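Long-range contacts in phosphoserine aminotransferase (Bacillus alcalophilus, PDB 1W23), which catalyses the reversible, pyridoxal-phosphate-dependent transamination between 3-phosphohydroxypyruvate and phosphoserine, the second step of serine biosynthesis from 3-phosphoglycerate: residues A[56-60]-A[251-255]; A[150-154]-A[295-300]; A[174-179]-A[195-199]. One frame throughout, in Å; residues are numbered along the deposited sequence. Where two conformers were deposited one is given.

Contact 1: residues A[56-60]-A[251-255]; sequences LLREL and LDWIK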
loop_
_atom_site.group_PDB
_atom_site.type_symbol
_atom_site.label_atom_id
_atom_site.label_comp_id
_atom_site.label_asym_id
_atom_site.label_seq_id
_atom_site.Cartn_x
_atom_site.Cartn_y
_atom_site.Cartn_z
ATOM N N LEU A 56 -10.306 -17.256 4.789
ATOM C CA LEU A 56 -9.785 -18.121 3.735
ATOM C C LEU A 56 -8.340 -18.461 4.033
ATOM O O LEU A 56 -7.921 -19.618 3.898
ATOM C CB LEU A 56 -9.926 -17.444 2.377
ATOM C CG LEU A 56 -11.324 -17.414 1.790
ATOM C CD1 LEU A 56 -11.467 -16.435 0.631
ATOM C CD2 LEU A 56 -11.687 -18.822 1.325
ATOM N N LEU A 57 -7.510 -17.471 4.423
ATOM C CA LEU A 57 -6.134 -17.803 4.764
ATOM C C LEU A 57 -6.031 -18.808 5.922
ATOM O O LEU A 57 -5.249 -19.748 5.908
ATOM C CB LEU A 57 -5.369 -16.520 5.172
ATOM C CG LEU A 57 -4.743 -15.753 4.033
ATOM C CD1 LEU A 57 -4.450 -14.291 4.360
ATOM C CD2 LEU A 57 -3.445 -16.440 3.607
ATOM N N ARG A 58 -6.906 -18.577 6.913
ATOM C CA ARG A 58 -6.932 -19.434 8.086
ATOM C C ARG A 58 -7.260 -20.858 7.745
ATOM O O ARG A 58 -6.628 -21.792 8.211
ATOM C CB ARG A 58 -7.940 -18.867 9.054
ATOM C CG ARG A 58 -8.052 -19.591 10.340
ATOM C CD ARG A 58 -8.827 -18.801 11.417
ATOM N NE ARG A 58 -8.254 -17.458 11.708
ATOM C CZ ARG A 58 -7.211 -17.316 12.540
ATOM N NH1 ARG A 58 -6.582 -18.261 13.222
ATOM N NH2 ARG A 58 -6.723 -16.081 12.777
ATOM N N GLU A 59 -8.286 -21.033 6.898
ATOM C CA GLU A 59 -8.689 -22.375 6.454
ATOM C C GLU A 59 -7.581 -22.994 5.604
ATOM O O GLU A 59 -7.246 -24.185 5.768
ATOM C CB GLU A 59 -10.010 -22.294 5.637
ATOM C CG GLU A 59 -10.505 -23.558 5.028
ATOM C CD GLU A 59 -11.763 -23.413 4.171
ATOM O OE1 GLU A 59 -12.259 -22.273 3.965
ATOM O OE2 GLU A 59 -12.116 -24.487 3.669
ATOM N N LEU A 60 -7.041 -22.255 4.636
ATOM C CA LEU A 60 -6.141 -22.814 3.660
ATOM C C LEU A 60 -4.829 -23.216 4.271
ATOM O O LEU A 60 -4.269 -24.249 3.848
ATOM C CB LEU A 60 -5.940 -21.827 2.506
ATOM C CG LEU A 60 -7.109 -21.674 1.580
ATOM C CD1 LEU A 60 -6.954 -20.429 0.695
ATOM C CD2 LEU A 60 -7.287 -22.917 0.715
ATOM N N LEU A 251 -7.412 -16.070 -3.049
ATOM C CA LEU A 251 -7.577 -17.152 -2.072
ATOM C C LEU A 251 -8.811 -18.007 -2.398
ATOM O O LEU A 251 -8.787 -19.233 -2.219
ATOM C CB LEU A 251 -7.681 -16.589 -0.654
ATOM C CG LEU A 251 -6.459 -15.836 -0.135
ATOM C CD1 LEU A 251 -6.825 -15.092 1.143
ATOM C CD2 LEU A 251 -5.337 -16.813 0.123
ATOM N N ASP A 252 -9.883 -17.403 -2.858
ATOM C CA ASP A 252 -11.076 -18.178 -3.283
ATOM C C ASP A 252 -10.683 -19.136 -4.408
ATOM O O ASP A 252 -11.154 -20.291 -4.407
ATOM C CB ASP A 252 -12.200 -17.266 -3.743
ATOM C CG ASP A 252 -13.266 -16.936 -2.725
ATOM O OD1 ASP A 252 -13.552 -17.806 -1.875
ATOM O OD2 ASP A 252 -13.811 -15.820 -2.814
ATOM N N TRP A 253 -9.868 -18.713 -5.337
ATOM C CA TRP A 253 -9.407 -19.591 -6.430
ATOM C C TRP A 253 -8.530 -20.704 -5.889
ATOM O O TRP A 253 -8.706 -21.881 -6.284
ATOM C CB TRP A 253 -8.679 -18.728 -7.479
ATOM C CG TRP A 253 -7.965 -19.532 -8.488
ATOM C CD1 TRP A 253 -8.491 -20.104 -9.608
ATOM C CD2 TRP A 253 -6.568 -19.861 -8.487
ATOM N NE1 TRP A 253 -7.519 -20.779 -10.314
ATOM C CE2 TRP A 253 -6.317 -20.640 -9.642
ATOM C CE3 TRP A 253 -5.476 -19.589 -7.667
ATOM C CZ2 TRP A 253 -5.062 -21.141 -9.979
ATOM C CZ3 TRP A 253 -4.231 -20.079 -7.985
ATOM C CH2 TRP A 253 -4.036 -20.845 -9.129
ATOM N N ILE A 254 -7.589 -20.436 -4.987
ATOM C CA ILE A 254 -6.789 -21.494 -4.408
ATOM C C ILE A 254 -7.683 -22.549 -3.782
ATOM O O ILE A 254 -7.473 -23.751 -3.934
ATOM C CB ILE A 254 -5.735 -20.954 -3.415
ATOM C CG1 ILE A 254 -4.751 -19.982 -4.094
ATOM C CG2 ILE A 254 -4.980 -22.101 -2.762
ATOM C CD1 ILE A 254 -3.787 -19.303 -3.120
ATOM N N LYS A 255 -8.662 -22.086 -2.988
ATOM C CA LYS A 255 -9.583 -23.012 -2.335
ATOM C C LYS A 255 -10.343 -23.817 -3.371
ATOM O O LYS A 255 -10.485 -25.053 -3.210
ATOM C CB LYS A 255 -10.549 -22.204 -1.421
ATOM C CG LYS A 255 -11.598 -23.118 -0.765
ATOM C CD LYS A 255 -12.410 -22.404 0.287
ATOM C CE LYS A 255 -13.522 -23.260 0.839
ATOM N NZ LYS A 255 -14.222 -22.554 1.957
#
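E59 and K255 form a salt bridge across the two helices, with K255 NZ 2.8 Å from E59 OE1 on the syn lone pair of that oxygen. The ammonium group lies 3.3 Å from E59 OE2 as well, so it sits at the mouth of the carboxylate. K255 gets there with CG anti to its backbone N (chi1 177°) and every later torsion extended, a stretched chain that meets the glutamate at about a right angle. With a methionine in its place, E59 would probably be left without its charged mate on this partly open side. D252 turns its OD2 to R21 in a second salt bridge, while its OD1 rests 3.5 Å from L56 CD1. These residues belong to helices 44-61 and 241-256 of the fold type I aminotransferase architecture, whose short segments run 29° from parallel with axes 10.1 Å apart. Leucines fill the gap between them. L56 CB meets L251 CB at 3.9 Å, and L56 CD2 touches the lysine stem at K255 CD, 3.8 Å away. One turn on, L60 spreads its two methyls over the facing side of the partner helix: CD1 lies 4.0 Å from L251 CD2, and CD2 lies 3.8 Å from K255 CA. Deeper in, L57 packs against L251 and against I69 and F71 of strand 67-72.

Contact 2: residues A[150-154]-A[295-300]; sequences NNTIY and SLMNVT. With PLP (pyridoxal-5'-phosphate), chain J.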
loop_
_atom_site.group_PDB
_atom_site.type_symbol
_atom_site.label_atom_id
_atom_site.label_comp_id
_atom_site.label_asym_id
_atom_site.label_seq_id
_atom_site.Cartn_x
_atom_site.Cartn_y
_atom_site.Cartn_z
ATOM N N ASN A 150 12.027 -19.098 0.740
ATOM C CA ASN A 150 12.286 -19.216 -0.681
ATOM C C ASN A 150 13.136 -17.994 -1.068
ATOM O O ASN A 150 12.733 -16.835 -0.877
ATOM C CB ASN A 150 10.969 -19.324 -1.477
ATOM C CG ASN A 150 11.246 -19.649 -2.949
ATOM O OD1 ASN A 150 11.474 -20.846 -3.257
ATOM N ND2 ASN A 150 11.261 -18.623 -3.784
ATOM N N ASN A 151 14.323 -18.292 -1.554
ATOM C CA ASN A 151 15.319 -17.274 -1.870
ATOM C C ASN A 151 15.157 -16.901 -3.337
ATOM O O ASN A 151 15.703 -17.527 -4.258
ATOM C CB ASN A 151 16.718 -17.802 -1.571
ATOM C CG ASN A 151 16.749 -18.244 -0.113
ATOM O OD1 ASN A 151 16.810 -17.396 0.778
ATOM N ND2 ASN A 151 16.706 -19.536 0.124
ATOM N N THR A 152 14.313 -15.879 -3.551
ATOM C CA THR A 152 13.728 -15.577 -4.867
ATOM C C THR A 152 14.783 -15.349 -5.937
ATOM O O THR A 152 14.549 -15.660 -7.120
ATOM C CB THR A 152 12.846 -14.293 -4.721
ATOM O OG1 THR A 152 12.218 -14.353 -3.428
ATOM C CG2 THR A 152 11.793 -14.201 -5.818
ATOM N N ILE A 153 15.900 -14.706 -5.562
ATOM C CA ILE A 153 16.950 -14.372 -6.531
ATOM C C ILE A 153 17.804 -15.539 -6.926
ATOM O O ILE A 153 18.282 -15.650 -8.074
ATOM C CB ILE A 153 17.786 -13.177 -5.999
ATOM C CG1 ILE A 153 16.923 -11.905 -6.071
ATOM C CG2 ILE A 153 19.109 -13.029 -6.736
ATOM C CD1 ILE A 153 17.397 -10.720 -5.261
ATOM N N TYR A 154 18.041 -16.442 -5.971
ATOM C CA TYR A 154 18.956 -17.592 -6.136
ATOM C C TYR A 154 18.247 -18.877 -6.507
ATOM O O TYR A 154 18.909 -19.828 -6.959
ATOM C CB TYR A 154 19.811 -17.763 -4.859
ATOM C CG TYR A 154 20.851 -16.647 -4.816
ATOM C CD1 TYR A 154 20.636 -15.496 -4.110
ATOM C CD2 TYR A 154 22.002 -16.758 -5.542
ATOM C CE1 TYR A 154 21.584 -14.466 -4.112
ATOM C CE2 TYR A 154 22.956 -15.742 -5.538
ATOM C CZ TYR A 154 22.730 -14.606 -4.807
ATOM O OH TYR A 154 23.673 -13.571 -4.812
ATOM N N SER A 295 14.236 -24.629 -5.764
ATOM C CA SER A 295 12.967 -23.986 -5.529
ATOM C C SER A 295 11.916 -24.477 -6.521
ATOM O O SER A 295 12.155 -24.676 -7.709
ATOM C CB SER A 295 13.154 -22.474 -5.708
ATOM O OG SER A 295 11.896 -21.777 -5.642
ATOM N N LEU A 296 10.682 -24.624 -6.022
ATOM C CA LEU A 296 9.492 -24.865 -6.833
ATOM C C LEU A 296 8.893 -23.597 -7.393
ATOM O O LEU A 296 7.964 -23.674 -8.200
ATOM C CB LEU A 296 8.462 -25.649 -6.005
ATOM C CG LEU A 296 8.925 -27.043 -5.593
ATOM C CD1 LEU A 296 7.912 -27.641 -4.621
ATOM C CD2 LEU A 296 9.118 -27.953 -6.797
ATOM N N MET A 297 9.369 -22.430 -6.954
ATOM C CA MET A 297 8.808 -21.121 -7.269
ATOM C C MET A 297 9.656 -20.276 -8.240
ATOM O O MET A 297 9.089 -19.538 -9.043
ATOM C CB MET A 297 8.611 -20.337 -5.953
ATOM C CG MET A 297 7.582 -20.944 -5.029
ATOM S SD MET A 297 5.845 -20.701 -5.490
ATOM C CE MET A 297 5.395 -22.250 -6.287
ATOM N N ASN A 298 10.996 -20.377 -8.137
ATOM C CA ASN A 298 11.889 -19.613 -8.984
ATOM C C ASN A 298 13.000 -20.525 -9.476
ATOM O O ASN A 298 13.771 -21.008 -8.686
ATOM C CB ASN A 298 12.509 -18.400 -8.263
ATOM C CG ASN A 298 11.466 -17.505 -7.627
ATOM O OD1 ASN A 298 11.192 -17.658 -6.419
ATOM N ND2 ASN A 298 10.914 -16.536 -8.348
ATOM N N VAL A 299 13.041 -20.767 -10.802
ATOM C CA VAL A 299 14.027 -21.673 -11.395
ATOM C C VAL A 299 15.126 -20.842 -12.033
ATOM O O VAL A 299 14.900 -20.132 -13.029
ATOM C CB VAL A 299 13.372 -22.606 -12.431
ATOM C CG1 VAL A 299 14.436 -23.519 -13.012
ATOM C CG2 VAL A 299 12.208 -23.386 -11.859
ATOM N N THR A 300 16.319 -20.921 -11.457
ATOM C CA THR A 300 17.448 -20.090 -11.888
ATOM C C THR A 300 18.455 -20.915 -12.678
ATOM O O THR A 300 18.838 -22.040 -12.275
ATOM C CB THR A 300 18.090 -19.409 -10.671
ATOM O OG1 THR A 300 18.416 -20.419 -9.722
ATOM C CG2 THR A 300 17.159 -18.364 -10.067
HETATM N N1 PLP J . 11.587 -10.910 0.430
HETATM C C2 PLP J . 11.501 -11.786 -0.639
HETATM C C2A PLP J . 11.815 -13.209 -0.362
HETATM C C3 PLP J . 11.124 -11.314 -1.887
HETATM O O3 PLP J . 11.019 -12.150 -2.895
HETATM C C4 PLP J . 10.845 -9.910 -2.069
HETATM C C4A PLP J . 10.375 -9.437 -3.398
HETATM C C5 PLP J . 10.933 -9.062 -0.953
HETATM C C6 PLP J . 11.328 -9.584 0.268
HETATM C C5A PLP J . 10.691 -7.582 -1.040
HETATM O O4P PLP J . 9.236 -7.343 -1.051
HETATM P P PLP J . 8.687 -5.815 -1.223
HETATM O O1P PLP J . 9.164 -5.337 -2.560
HETATM O O2P PLP J . 9.273 -5.005 -0.077
HETATM O O3P PLP J . 7.187 -6.025 -1.083
#
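N150, T152 and Y154 meet S295, N298 and T300 in a buried contact made mostly through side chains, with the carbonyl of Y154 as an acceptor, one that ties a cofactor-binding loop beyond strand 142-148 to strand 298-302 of the small C-terminal sheet. Across this contact the amide of N150 is held at both ends. Its OD1 accepts from S295 OG at 2.6 Å, in the carbonyl plane and on a lone pair, and its ND2 donates to N298 OD1 at 2.8 Å. The second bond runs nearly along the C=O axis of N298 but is bent at the hydrogen (133°), the two amide planes lying 33° apart. Because the two ends of the N150 amide serve opposite roles, its flip is fixed. S295 OG has its own brace: it also accepts from the backbone N of M297 at 2.9 Å and of N298 at 3.0 Å, an ST turn and ST motif that aim the hydroxyl at N150. T152 turns CG2 to N298, 3.6 Å from ND2, which leaves OG1 on the other branch to hydrogen-bond PLP O3 at 2.6 Å. Thus N298 stands in the second shell behind T152, a residue that binds the cofactor. Farther along, T300 OG1 donates to Y154 O at 2.9 Å, arriving 58° above the carbonyl plane. Around this seam, helix 101-111 brings W102 against T152 and I153, helix 259-279 covers V299 from its own side, and strand 333-336 pairs with V299 and offers S336 OG to N298 ND2.

Contact 3: residues A[174-179]-A[195-199]; sequences SSDILS and QKNLG. With PLP (pyridoxal-5'-phosphate), chain J.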
loop_
_atom_site.group_PDB
_atom_site.type_symbol
_atom_site.label_atom_id
_atom_site.label_comp_id
_atom_site.label_asym_id
_atom_site.label_seq_id
_atom_site.Cartn_x
_atom_site.Cartn_y
_atom_site.Cartn_z
ATOM N N SER A 174 7.706 -14.487 1.414
ATOM C CA SER A 174 7.173 -13.728 0.295
ATOM C C SER A 174 7.004 -14.538 -0.971
ATOM O O SER A 174 5.955 -14.427 -1.626
ATOM C CB SER A 174 8.064 -12.550 -0.021
ATOM O OG SER A 174 8.076 -11.576 1.018
ATOM N N SER A 175 7.996 -15.352 -1.365
ATOM C CA SER A 175 7.938 -15.986 -2.666
ATOM C C SER A 175 7.503 -17.447 -2.643
ATOM O O SER A 175 7.472 -18.072 -3.714
ATOM C CB SER A 175 9.225 -15.743 -3.433
ATOM O OG SER A 175 10.347 -16.163 -2.670
ATOM N N ASP A 176 7.057 -17.993 -1.504
ATOM C CA ASP A 176 6.459 -19.325 -1.507
ATOM C C ASP A 176 5.297 -19.502 -0.551
ATOM O O ASP A 176 4.775 -20.630 -0.454
ATOM C CB ASP A 176 7.484 -20.447 -1.295
ATOM C CG ASP A 176 8.017 -20.575 0.131
ATOM O OD1 ASP A 176 7.676 -19.674 0.952
ATOM O OD2 ASP A 176 8.766 -21.553 0.379
ATOM N N ILE A 177 4.773 -18.465 0.064
ATOM C CA ILE A 177 3.616 -18.667 0.971
ATOM C C ILE A 177 2.429 -19.253 0.194
ATOM O O ILE A 177 2.084 -18.832 -0.889
ATOM C CB ILE A 177 3.222 -17.345 1.641
ATOM C CG1 ILE A 177 2.192 -17.558 2.734
ATOM C CG2 ILE A 177 2.820 -16.268 0.617
ATOM C CD1 ILE A 177 1.984 -16.386 3.677
ATOM N N LEU A 178 1.797 -20.234 0.823
ATOM C CA LEU A 178 0.584 -20.874 0.258
ATOM C C LEU A 178 0.805 -21.465 -1.116
ATOM O O LEU A 178 -0.085 -21.576 -1.939
ATOM C CB LEU A 178 -0.626 -19.938 0.325
ATOM C CG LEU A 178 -2.006 -20.525 0.165
ATOM C CD1 LEU A 178 -2.217 -21.899 0.716
ATOM C CD2 LEU A 178 -3.055 -19.530 0.704
ATOM N N SER A 179 2.035 -22.017 -1.286
ATOM C CA SER A 179 2.353 -22.877 -2.427
ATOM C C SER A 179 2.324 -24.371 -2.079
ATOM O O SER A 179 2.536 -25.198 -2.958
ATOM C CB SER A 179 3.728 -22.527 -2.978
ATOM O OG SER A 179 4.750 -22.764 -2.028
ATOM N N GLN A 195 2.402 -9.990 -3.622
ATOM C CA GLN A 195 2.539 -9.923 -5.091
ATOM C C GLN A 195 3.288 -11.067 -5.749
ATOM O O GLN A 195 3.698 -10.951 -6.909
ATOM C CB GLN A 195 3.187 -8.610 -5.473
ATOM C CG GLN A 195 4.633 -8.447 -5.024
ATOM C CD GLN A 195 4.833 -7.779 -3.657
ATOM O OE1 GLN A 195 3.900 -7.647 -2.864
ATOM N NE2 GLN A 195 6.080 -7.344 -3.389
ATOM N N LYS A 196 3.443 -12.223 -5.128
ATOM C CA LYS A 196 3.996 -13.454 -5.776
ATOM C C LYS A 196 2.940 -14.539 -5.805
ATOM O O LYS A 196 2.671 -14.998 -6.929
ATOM C CB LYS A 196 5.293 -13.835 -5.069
ATOM C CG LYS A 196 6.505 -13.048 -5.456
ATOM C CD LYS A 196 7.353 -12.324 -4.405
ATOM C CE LYS A 196 8.297 -11.316 -5.008
ATOM N NZ LYS A 196 9.384 -10.683 -4.081
ATOM N N ASN A 197 2.344 -14.990 -4.720
ATOM C CA ASN A 197 1.363 -16.056 -4.668
ATOM C C ASN A 197 -0.001 -15.697 -4.148
ATOM O O ASN A 197 -0.891 -16.576 -4.149
ATOM C CB ASN A 197 1.839 -17.169 -3.733
ATOM C CG ASN A 197 2.563 -18.202 -4.468
ATOM O OD1 ASN A 197 2.537 -18.347 -5.692
ATOM N ND2 ASN A 197 3.100 -19.002 -3.593
ATOM N N LEU A 198 -0.146 -14.418 -3.717
ATOM C CA LEU A 198 -1.413 -14.135 -3.100
ATOM C C LEU A 198 -2.249 -13.077 -3.766
ATOM O O LEU A 198 -3.442 -13.016 -3.503
ATOM C CB LEU A 198 -1.199 -13.785 -1.649
ATOM C CG LEU A 198 -0.485 -14.833 -0.812
ATOM C CD1 LEU A 198 -0.357 -14.324 0.623
ATOM C CD2 LEU A 198 -1.213 -16.168 -0.878
ATOM N N GLY A 199 -1.659 -12.244 -4.594
ATOM C CA GLY A 199 -2.549 -11.095 -4.911
ATOM C C GLY A 199 -1.609 -10.076 -5.569
ATOM O O GLY A 199 -0.436 -10.303 -5.812
HETATM N N1 PLP J . 11.587 -10.910 0.430
HETATM C C2 PLP J . 11.501 -11.786 -0.639
HETATM C C2A PLP J . 11.815 -13.209 -0.362
HETATM C C3 PLP J . 11.124 -11.314 -1.887
HETATM O O3 PLP J . 11.019 -12.150 -2.895
HETATM C C4 PLP J . 10.845 -9.910 -2.069
HETATM C C4A PLP J . 10.375 -9.437 -3.398
HETATM C C5 PLP J . 10.933 -9.062 -0.953
HETATM C C6 PLP J . 11.328 -9.584 0.268
HETATM C C5A PLP J . 10.691 -7.582 -1.040
HETATM O O4P PLP J . 9.236 -7.343 -1.051
HETATM P P PLP J . 8.687 -5.815 -1.223
HETATM O O1P PLP J . 9.164 -5.337 -2.560
HETATM O O2P PLP J . 9.273 -5.005 -0.077
HETATM O O3P PLP J . 7.187 -6.025 -1.083
HETATM O O HOH W 1 3.284 -13.818 -2.091
#
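K196 and S174 meet beside the cofactor, where K196 NZ is joined covalently to PLP C4A at 1.7 Å, longer than a normal imine bond but placed consistently with the Schiff-base linkage of fold type I aminotransferases. Both segments are loops at the carboxyl ends of neighbouring parallel strands, 169-172 and 189-193, the usual place for the active site in this fold. S174 comes over a face of the pyridine ring near its C2–C3 bond, with S174 CB 3.6 Å from PLP C2, while its OG hydrogen-bonds D172. At the far end of the cofactor, Q195 NE2 donates to PLP O3P at 2.9 Å along a fairly straight N-H (162°). A bend at chi2 brings that amide round to the phosphate; N237 and T238 of the second subunit also hydrogen-bond the cofactor.

The next shell steers the lysine. K196 CB lies against the carbonyl of S174, 3.6 Å from its O, and the chain runs on past S175 CB toward the ring. A water lies 2.8 Å from S174 O and 3.0 Å from N197 N, whose N-H it accepts. Beyond it, N197 ND2 donates to I177 O at 2.9 Å, approaching from 42° out of the carbonyl plane, and N197 OD1 accepts from the backbone N of N339, so both ends of this amide are used. L198 sets one methyl, CD1, against I177 CG2 and the other, CD2, against L178, on the side of helix 241-256. The carbonyl offered to N197 lies within a type II beta turn from D176 to S179, whose closing bond has a companion: S179 OG donates to D176 O at 2.7 Å, directed at a lone pair of that carbonyl.

Contact 3 lies between the other two, its centre 12 Å from each, while contacts 1 and 2 have centres 23 Å apart and do not touch. Along the chain, contact 3 is nested inside the loops closed by both. S175 joins it to contact 2: S175 OG stands 2.7 Å from T152 OG1 and 2.9 Å from N150 ND2, probable hydrogen bonds that run from 174-179 to a residue hydrogen-bonded to PLP O3. On the other side L178 CD2 reaches L251 CD2 of contact 1 at 3.6 Å. Contacts 2 and 3 thus touch the cofactor directly, whereas contact 1 stands back, the side chain of I254 about 11 Å from that of K196.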